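Local coordinates for THUMP domain-containing protein (Pyrococcus horikoshii, PDB 1VBK), which is of unconfirmed function but, as a ThiI-like THUMP protein, probably binds RNA and ATP, and has been regarded as a putative thiamine-biosynthesis protein, at residues E85-T90 / A161-E166; L93-K98 / I150-E155. All blocks are in the same frame, centred on the assembly; numbering follows the deposited sequence.

Contact 1: residues E85-T90 / A161-E166; sequences EKINRT and AYIYTE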
ATOM      1  N   GLU A  85      14.860  49.945   6.754  1.00 25.27           N
ATOM      2  CA  GLU A  85      14.213  50.708   7.818  1.00 26.40           C
ATOM      3  C   GLU A  85      13.244  49.850   8.635  1.00 24.71           C
ATOM      4  O   GLU A  85      13.299  49.836   9.865  1.00 23.47           O
ATOM      5  CB  GLU A  85      13.456  51.899   7.225  1.00 30.42           C
ATOM      6  CG  GLU A  85      12.597  52.651   8.234  1.00 39.20           C
ATOM      7  CD  GLU A  85      11.714  53.703   7.587  1.00 43.32           C
ATOM      8  OE1 GLU A  85      10.938  53.353   6.669  1.00 46.90           O
ATOM      9  OE2 GLU A  85      11.792  54.879   7.998  1.00 46.50           O
ATOM     10  N   LYS A  86      12.356  49.137   7.947  1.00 22.42           N
ATOM     11  CA  LYS A  86      11.376  48.295   8.621  1.00 22.12           C
ATOM     12  C   LYS A  86      12.019  47.091   9.302  1.00 20.30           C
ATOM     13  O   LYS A  86      11.608  46.701  10.398  1.00 19.89           O
ATOM     14  CB  LYS A  86      10.307  47.839   7.626  1.00 22.69           C
ATOM     15  CG  LYS A  86       9.490  48.996   7.059  1.00 27.38           C
ATOM     16  CD  LYS A  86       8.286  48.501   6.275  1.00 29.72           C
ATOM     17  CE  LYS A  86       7.362  49.648   5.905  1.00 31.38           C
ATOM     18  NZ  LYS A  86       6.062  49.130   5.395  1.00 35.21           N
ATOM     19  N   ILE A  87      13.021  46.503   8.658  1.00 17.50           N
ATOM     20  CA  ILE A  87      13.721  45.360   9.239  1.00 18.25           C
ATOM     21  C   ILE A  87      14.426  45.803  10.533  1.00 18.03           C
ATOM     22  O   ILE A  87      14.369  45.106  11.546  1.00 18.46           O
ATOM     23  CB  ILE A  87      14.759  44.776   8.247  1.00 17.34           C
ATOM     24  CG1 ILE A  87      14.035  44.068   7.092  1.00 17.34           C
ATOM     25  CG2 ILE A  87      15.690  43.806   8.961  1.00 16.11           C
ATOM     26  CD1 ILE A  87      14.965  43.600   5.978  1.00 18.57           C
ATOM     27  N   ASN A  88      15.077  46.964  10.502  1.00 16.56           N
ATOM     28  CA  ASN A  88      15.763  47.462  11.698  1.00 17.40           C
ATOM     29  C   ASN A  88      14.816  47.742  12.859  1.00 17.81           C
ATOM     30  O   ASN A  88      15.065  47.313  13.988  1.00 17.23           O
ATOM     31  CB  ASN A  88      16.548  48.747  11.402  1.00 16.73           C
ATOM     32  CG  ASN A  88      17.934  48.471  10.854  1.00 20.05           C
ATOM     33  OD1 ASN A  88      18.503  47.404  11.089  1.00 19.33           O
ATOM     34  ND2 ASN A  88      18.493  49.438  10.133  1.00 21.66           N
ATOM     35  N   ARG A  89      13.729  48.460  12.599  1.00 19.20           N
ATOM     36  CA  ARG A  89      12.829  48.771  13.695  1.00 22.89           C
ATOM     37  C   ARG A  89      12.105  47.543  14.242  1.00 20.92           C
ATOM     38  O   ARG A  89      11.895  47.447  15.449  1.00 19.62           O
ATOM     39  CB  ARG A  89      11.832  49.876  13.312  1.00 27.04           C
ATOM     40  CG  ARG A  89      10.641  49.471  12.474  1.00 37.05           C
ATOM     41  CD  ARG A  89       9.494  50.461  12.723  1.00 41.73           C
ATOM     42  NE  ARG A  89       8.345  50.253  11.843  1.00 46.80           N
ATOM     43  CZ  ARG A  89       8.185  50.842  10.660  1.00 49.08           C
ATOM     44  NH1 ARG A  89       9.103  51.689  10.204  1.00 49.63           N
ATOM     45  NH2 ARG A  89       7.102  50.588   9.934  1.00 49.58           N
ATOM     46  N   THR A  90      11.738  46.598  13.380  1.00 19.13           N
ATOM     47  CA  THR A  90      11.064  45.398  13.870  1.00 18.67           C
ATOM     48  C   THR A  90      12.055  44.539  14.649  1.00 17.24           C
ATOM     49  O   THR A  90      11.711  43.952  15.669  1.00 16.34           O
ATOM     50  CB  THR A  90      10.469  44.559  12.726  1.00 20.80           C
ATOM     51  OG1 THR A  90       9.594  45.374  11.939  1.00 23.21           O
ATOM     52  CG2 THR A  90       9.662  43.386  13.298  1.00 20.16           C
ATOM     53  N   ALA A 161       9.951  40.417   4.832  1.00 20.11           N
ATOM     54  CA  ALA A 161      10.966  40.034   5.809  1.00 18.92           C
ATOM     55  C   ALA A 161      10.233  39.396   6.987  1.00 18.08           C
ATOM     56  O   ALA A 161       9.228  39.925   7.462  1.00 18.76           O
ATOM     57  CB  ALA A 161      11.751  41.260   6.281  1.00 19.21           C
ATOM     58  N   TYR A 162      10.735  38.257   7.445  1.00 18.51           N
ATOM     59  CA  TYR A 162      10.141  37.540   8.568  1.00 16.03           C
ATOM     60  C   TYR A 162      11.157  37.605   9.695  1.00 17.27           C
ATOM     61  O   TYR A 162      12.230  37.022   9.605  1.00 16.83           O
ATOM     62  CB  TYR A 162       9.867  36.092   8.163  1.00 17.07           C
ATOM     63  CG  TYR A 162       8.906  35.991   7.000  1.00 18.24           C
ATOM     64  CD1 TYR A 162       7.527  36.037   7.206  1.00 19.52           C
ATOM     65  CD2 TYR A 162       9.374  35.904   5.692  1.00 19.22           C
ATOM     66  CE1 TYR A 162       6.634  36.001   6.131  1.00 21.39           C
ATOM     67  CE2 TYR A 162       8.489  35.871   4.606  1.00 21.23           C
ATOM     68  CZ  TYR A 162       7.124  35.920   4.835  1.00 21.87           C
ATOM     69  OH  TYR A 162       6.247  35.901   3.772  1.00 22.46           O
ATOM     70  N   ILE A 163      10.804  38.319  10.755  1.00 17.11           N
ATOM     71  CA  ILE A 163      11.707  38.516  11.878  1.00 18.31           C
ATOM     72  C   ILE A 163      11.274  37.759  13.123  1.00 17.13           C
ATOM     73  O   ILE A 163      10.122  37.845  13.539  1.00 15.72           O
ATOM     74  CB  ILE A 163      11.815  40.018  12.169  1.00 18.71           C
ATOM     75  CG1 ILE A 163      12.239  40.738  10.880  1.00 21.67           C
ATOM     76  CG2 ILE A 163      12.797  40.277  13.301  1.00 19.39           C
ATOM     77  CD1 ILE A 163      12.366  42.237  11.015  1.00 24.27           C
ATOM     78  N   TYR A 164      12.207  37.024  13.721  1.00 15.38           N
ATOM     79  CA  TYR A 164      11.893  36.227  14.896  1.00 17.28           C
ATOM     80  C   TYR A 164      13.006  36.188  15.947  1.00 18.00           C
ATOM     81  O   TYR A 164      14.158  36.506  15.660  1.00 17.77           O
ATOM     82  CB  TYR A 164      11.581  34.789  14.460  1.00 16.45           C
ATOM     83  CG  TYR A 164      12.756  34.078  13.803  1.00 17.76           C
ATOM     84  CD1 TYR A 164      12.969  34.144  12.423  1.00 20.53           C
ATOM     85  CD2 TYR A 164      13.658  33.343  14.572  1.00 20.71           C
ATOM     86  CE1 TYR A 164      14.062  33.481  11.828  1.00 21.88           C
ATOM     87  CE2 TYR A 164      14.738  32.689  13.997  1.00 21.93           C
ATOM     88  CZ  TYR A 164      14.937  32.756  12.633  1.00 23.11           C
ATOM     89  OH  TYR A 164      16.011  32.080  12.092  1.00 28.69           O
ATOM     90  N   THR A 165      12.646  35.795  17.165  1.00 17.40           N
ATOM     91  CA  THR A 165      13.621  35.648  18.246  1.00 19.00           C
ATOM     92  C   THR A 165      13.546  34.227  18.796  1.00 20.19           C
ATOM     93  O   THR A 165      14.423  33.803  19.551  1.00 20.98           O
ATOM     94  CB  THR A 165      13.371  36.625  19.416  1.00 21.72           C
ATOM     95  OG1 THR A 165      12.022  36.493  19.873  1.00 20.98           O
ATOM     96  CG2 THR A 165      13.635  38.057  18.987  1.00 21.29           C
ATOM     97  N   GLU A 166      12.505  33.490  18.405  1.00 19.81           N
ATOM     98  CA  GLU A 166      12.316  32.112  18.865  1.00 21.35           C
ATOM     99  C   GLU A 166      12.425  31.085  17.734  1.00 22.97           C
ATOM    100  O   GLU A 166      11.887  31.274  16.643  1.00 20.06           O
ATOM    101  CB  GLU A 166      10.956  31.968  19.559  1.00 26.36           C
ATOM    102  CG  GLU A 166      10.668  30.563  20.087  1.00 32.96           C
ATOM    103  CD  GLU A 166       9.441  30.502  20.995  1.00 37.51           C
ATOM    104  OE1 GLU A 166       8.321  30.810  20.527  1.00 39.80           O
ATOM    105  OE2 GLU A 166       9.600  30.141  22.183  1.00 40.29           O
TER
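Lys86 O is gripped twice by Thr90, the residue that packs on Ile163 across this contact: Thr90 OG1, turned back to its own helix, donates to Lys86 O at 2.9 Å, and Thr90 N reaches the same oxygen at 3.0 Å from the opposite face of the carbonyl plane. The setting is the alpha/beta packing of the THUMP domain, in which helix 84-102 lies against the sheet; here its start runs nearly parallel to strand 161-164, at 13°, with the axes 9.5 Å apart. With the hydroxyl bound to the helix, Thr90 offers carbon to the strand. Its CB and CG2 receive CD1 of Ile163, the two side chains crossing obliquely. Ile163 extends fully (chi2 179°), which carries CD1 in between Thr90 and the carbonyl oxygen of Ile87, 3.5 Å from Ile87 O. Two residues earlier on the same strand, Ala161 CB sits against the CG1-CD1 branch of Ile87, whose side chain also touches Val131 of helix 124-138. All four touching residues are buried; the contact is made by carbon almost throughout, and no hydrogen bond crosses it. Thr90 CB and Ile163 CD1, at 3.5 Å, are closer than carbons usually come.

Contact 2: residues L93-K98 / I150-E155; sequences LMFRKK and IEIGIE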
ATOM      1  N   LEU A  93      12.446  46.062  18.036  1.00 16.21           N
ATOM      2  CA  LEU A  93      11.222  45.854  18.803  1.00 18.28           C
ATOM      3  C   LEU A  93      11.191  44.448  19.401  1.00 17.51           C
ATOM      4  O   LEU A  93      10.888  44.256  20.587  1.00 17.52           O
ATOM      5  CB  LEU A  93      10.005  46.049  17.897  1.00 22.57           C
ATOM      6  CG  LEU A  93       8.629  45.871  18.542  1.00 27.34           C
ATOM      7  CD1 LEU A  93       8.359  47.034  19.488  1.00 30.06           C
ATOM      8  CD2 LEU A  93       7.555  45.816  17.458  1.00 31.65           C
ATOM      9  N   MET A  94      11.506  43.457  18.578  1.00 15.76           N
ATOM     10  CA  MET A  94      11.508  42.080  19.042  1.00 18.10           C
ATOM     11  C   MET A  94      12.671  41.792  19.983  1.00 15.91           C
ATOM     12  O   MET A  94      12.553  40.977  20.892  1.00 12.89           O
ATOM     13  CB  MET A  94      11.525  41.137  17.846  1.00 18.58           C
ATOM     14  CG  MET A  94      10.271  41.303  17.007  1.00 25.33           C
ATOM     15  SD  MET A  94      10.001  39.982  15.865  1.00 30.47           S
ATOM     16  CE  MET A  94       9.489  38.664  17.035  1.00 24.61           C
ATOM     17  N   PHE A  95      13.792  42.465  19.759  1.00 16.31           N
ATOM     18  CA  PHE A  95      14.958  42.282  20.612  1.00 15.94           C
ATOM     19  C   PHE A  95      14.613  42.762  22.013  1.00 16.16           C
ATOM     20  O   PHE A  95      14.920  42.096  23.002  1.00 15.48           O
ATOM     21  CB  PHE A  95      16.148  43.078  20.066  1.00 14.91           C
ATOM     22  CG  PHE A  95      17.365  43.046  20.957  1.00 15.73           C
ATOM     23  CD1 PHE A  95      17.467  43.899  22.057  1.00 17.04           C
ATOM     24  CD2 PHE A  95      18.401  42.155  20.704  1.00 15.76           C
ATOM     25  CE1 PHE A  95      18.589  43.863  22.894  1.00 15.85           C
ATOM     26  CE2 PHE A  95      19.524  42.109  21.530  1.00 15.03           C
ATOM     27  CZ  PHE A  95      19.618  42.967  22.629  1.00 14.15           C
ATOM     28  N   ARG A  96      13.969  43.923  22.091  1.00 16.33           N
ATOM     29  CA  ARG A  96      13.596  44.488  23.380  1.00 17.00           C
ATOM     30  C   ARG A  96      12.605  43.605  24.122  1.00 18.32           C
ATOM     31  O   ARG A  96      12.717  43.423  25.335  1.00 16.66           O
ATOM     32  CB  ARG A  96      13.055  45.908  23.187  1.00 15.30           C
ATOM     33  CG  ARG A  96      14.182  46.898  22.929  1.00 14.78           C
ATOM     34  CD  ARG A  96      13.721  48.256  22.442  1.00 17.66           C
ATOM     35  NE  ARG A  96      14.823  49.217  22.504  1.00 19.17           N
ATOM     36  CZ  ARG A  96      14.784  50.448  22.004  1.00 18.05           C
ATOM     37  NH1 ARG A  96      13.696  50.885  21.389  1.00 18.39           N
ATOM     38  NH2 ARG A  96      15.837  51.246  22.134  1.00 18.33           N
ATOM     39  N   LYS A  97      11.657  43.027  23.394  1.00 19.22           N
ATOM     40  CA  LYS A  97      10.682  42.152  24.024  1.00 20.76           C
ATOM     41  C   LYS A  97      11.397  40.951  24.635  1.00 20.67           C
ATOM     42  O   LYS A  97      11.137  40.575  25.775  1.00 18.59           O
ATOM     43  CB  LYS A  97       9.643  41.673  23.008  1.00 22.37           C
ATOM     44  CG  LYS A  97       8.682  40.646  23.586  1.00 29.23           C
ATOM     45  CD  LYS A  97       7.511  40.362  22.655  1.00 34.51           C
ATOM     46  CE  LYS A  97       6.647  39.239  23.211  1.00 37.61           C
ATOM     47  NZ  LYS A  97       6.248  39.509  24.626  1.00 38.34           N
ATOM     48  N   LYS A  98      12.308  40.357  23.871  1.00 19.24           N
ATOM     49  CA  LYS A  98      13.048  39.202  24.353  1.00 18.96           C
ATOM     50  C   LYS A  98      13.995  39.588  25.488  1.00 19.59           C
ATOM     51  O   LYS A  98      14.111  38.865  26.479  1.00 18.78           O
ATOM     52  CB  LYS A  98      13.838  38.575  23.206  1.00 19.90           C
ATOM     53  CG  LYS A  98      14.677  37.363  23.601  1.00 20.21           C
ATOM     54  CD  LYS A  98      13.828  36.157  23.971  1.00 21.14           C
ATOM     55  CE  LYS A  98      14.717  34.940  24.187  1.00 23.67           C
ATOM     56  NZ  LYS A  98      13.934  33.713  24.485  1.00 28.47           N
ATOM     57  N   ILE A 150      20.178  36.002  23.150  1.00 17.75           N
ATOM     58  CA  ILE A 150      19.191  36.366  22.141  1.00 15.68           C
ATOM     59  C   ILE A 150      19.684  36.210  20.713  1.00 17.03           C
ATOM     60  O   ILE A 150      20.807  36.588  20.389  1.00 15.69           O
ATOM     61  CB  ILE A 150      18.777  37.845  22.309  1.00 17.18           C
ATOM     62  CG1 ILE A 150      18.160  38.067  23.691  1.00 16.76           C
ATOM     63  CG2 ILE A 150      17.812  38.257  21.198  1.00 18.03           C
ATOM     64  CD1 ILE A 150      18.035  39.534  24.068  1.00 16.51           C
ATOM     65  N   GLU A 151      18.836  35.652  19.856  1.00 16.22           N
ATOM     66  CA  GLU A 151      19.184  35.529  18.453  1.00 18.45           C
ATOM     67  C   GLU A 151      18.085  36.201  17.649  1.00 18.43           C
ATOM     68  O   GLU A 151      16.919  35.840  17.769  1.00 18.69           O
ATOM     69  CB  GLU A 151      19.295  34.073  18.008  1.00 21.18           C
ATOM     70  CG  GLU A 151      19.513  33.959  16.502  1.00 26.38           C
ATOM     71  CD  GLU A 151      19.447  32.537  15.997  1.00 29.54           C
ATOM     72  OE1 GLU A 151      18.467  31.836  16.328  1.00 31.18           O
ATOM     73  OE2 GLU A 151      20.372  32.127  15.262  1.00 28.82           O
ATOM     74  N   ILE A 152      18.458  37.204  16.862  1.00 16.17           N
ATOM     75  CA  ILE A 152      17.500  37.896  16.011  1.00 16.45           C
ATOM     76  C   ILE A 152      17.611  37.209  14.655  1.00 17.30           C
ATOM     77  O   ILE A 152      18.642  37.309  13.989  1.00 17.31           O
ATOM     78  CB  ILE A 152      17.857  39.393  15.833  1.00 17.05           C
ATOM     79  CG1 ILE A 152      17.777  40.121  17.180  1.00 21.15           C
ATOM     80  CG2 ILE A 152      16.915  40.043  14.824  1.00 19.28           C
ATOM     81  CD1 ILE A 152      16.384  40.161  17.795  1.00 20.53           C
ATOM     82  N   GLY A 153      16.555  36.501  14.260  1.00 16.59           N
ATOM     83  CA  GLY A 153      16.565  35.809  12.982  1.00 15.58           C
ATOM     84  C   GLY A 153      15.810  36.614  11.947  1.00 16.79           C
ATOM     85  O   GLY A 153      14.783  37.221  12.255  1.00 15.43           O
ATOM     86  N   ILE A 154      16.312  36.620  10.717  1.00 15.32           N
ATOM     87  CA  ILE A 154      15.678  37.377   9.645  1.00 17.34           C
ATOM     88  C   ILE A 154      15.680  36.581   8.347  1.00 18.72           C
ATOM     89  O   ILE A 154      16.736  36.204   7.845  1.00 20.10           O
ATOM     90  CB  ILE A 154      16.423  38.715   9.396  1.00 19.31           C
ATOM     91  CG1 ILE A 154      16.489  39.527  10.694  1.00 19.70           C
ATOM     92  CG2 ILE A 154      15.727  39.508   8.287  1.00 20.27           C
ATOM     93  CD1 ILE A 154      17.327  40.800  10.590  1.00 17.17           C
ATOM     94  N   GLU A 155      14.493  36.314   7.814  1.00 17.65           N
ATOM     95  CA  GLU A 155      14.378  35.588   6.563  1.00 16.69           C
ATOM     96  C   GLU A 155      13.660  36.488   5.571  1.00 17.55           C
ATOM     97  O   GLU A 155      12.576  36.998   5.856  1.00 19.67           O
ATOM     98  CB  GLU A 155      13.608  34.278   6.774  1.00 19.21           C
ATOM     99  CG  GLU A 155      14.385  33.261   7.608  1.00 21.51           C
ATOM    100  CD  GLU A 155      13.712  31.904   7.680  1.00 23.23           C
ATOM    101  OE1 GLU A 155      12.934  31.571   6.763  1.00 22.46           O
ATOM    102  OE2 GLU A 155      13.981  31.164   8.650  1.00 24.54           O
TER
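Phe95 and Ile150 meet through a CH-pi contact where helix 84-102 packs on the sheet of the THUMP domain. Helix 93-98 runs roughly antiparallel to strand 150-155, at 153°, and CD1 of Ile150 lies over one face of the Phe95 ring, 4.2 Å from the centroid and displaced toward the CE2-CZ rim. The two side chains cross at about a right angle. Beyond the pair, Phe109 of strand 108-115 makes an edge-to-face contact with the same ring.

The remaining contacts are aliphatic. Ile152 approaches the base of Phe95 rather than its face: CD1 lies near the ring plane and rests 3.7 Å from Phe95 CB. A bend at chi2 of -64° folds that methyl in beside the helix backbone, 3.8 Å from Phe95 CA. Ile135 of helix 124-138 touches both Phe95 and Ile152, joining a second helix to this packing. At the margin, Lys98 lends only the inner part of its chain. It slides past Ile150 in the opposite direction and bends at chi2 (69°), its amino end leading away while Lys98 CG stays 3.6 Å from Ile150 CG1.

How the contacts relate
After the ferredoxin-like N-terminal part and strand 71-81, the chain enters helix 84-102, whose early turns (85-90) supply one side of contact 1 and whose later turns (93-98) supply one side of contact 2. It then passes through strand 108-115 and helix 124-138 before strand 150-157 returns to close contact 2, the inner loop; strand 160-164 follows and closes contact 1, the outer one. The loops are therefore nested, and a single helix is fastened to two adjacent antiparallel strands. The centres of the two contacts lie about 7 Å apart. Probable backbone hydrogen bonds, Tyr162 N to Glu155 O and Gly153 N to Tyr164 O, join the strands, while Met94 packs its sulfur against Ile163 O.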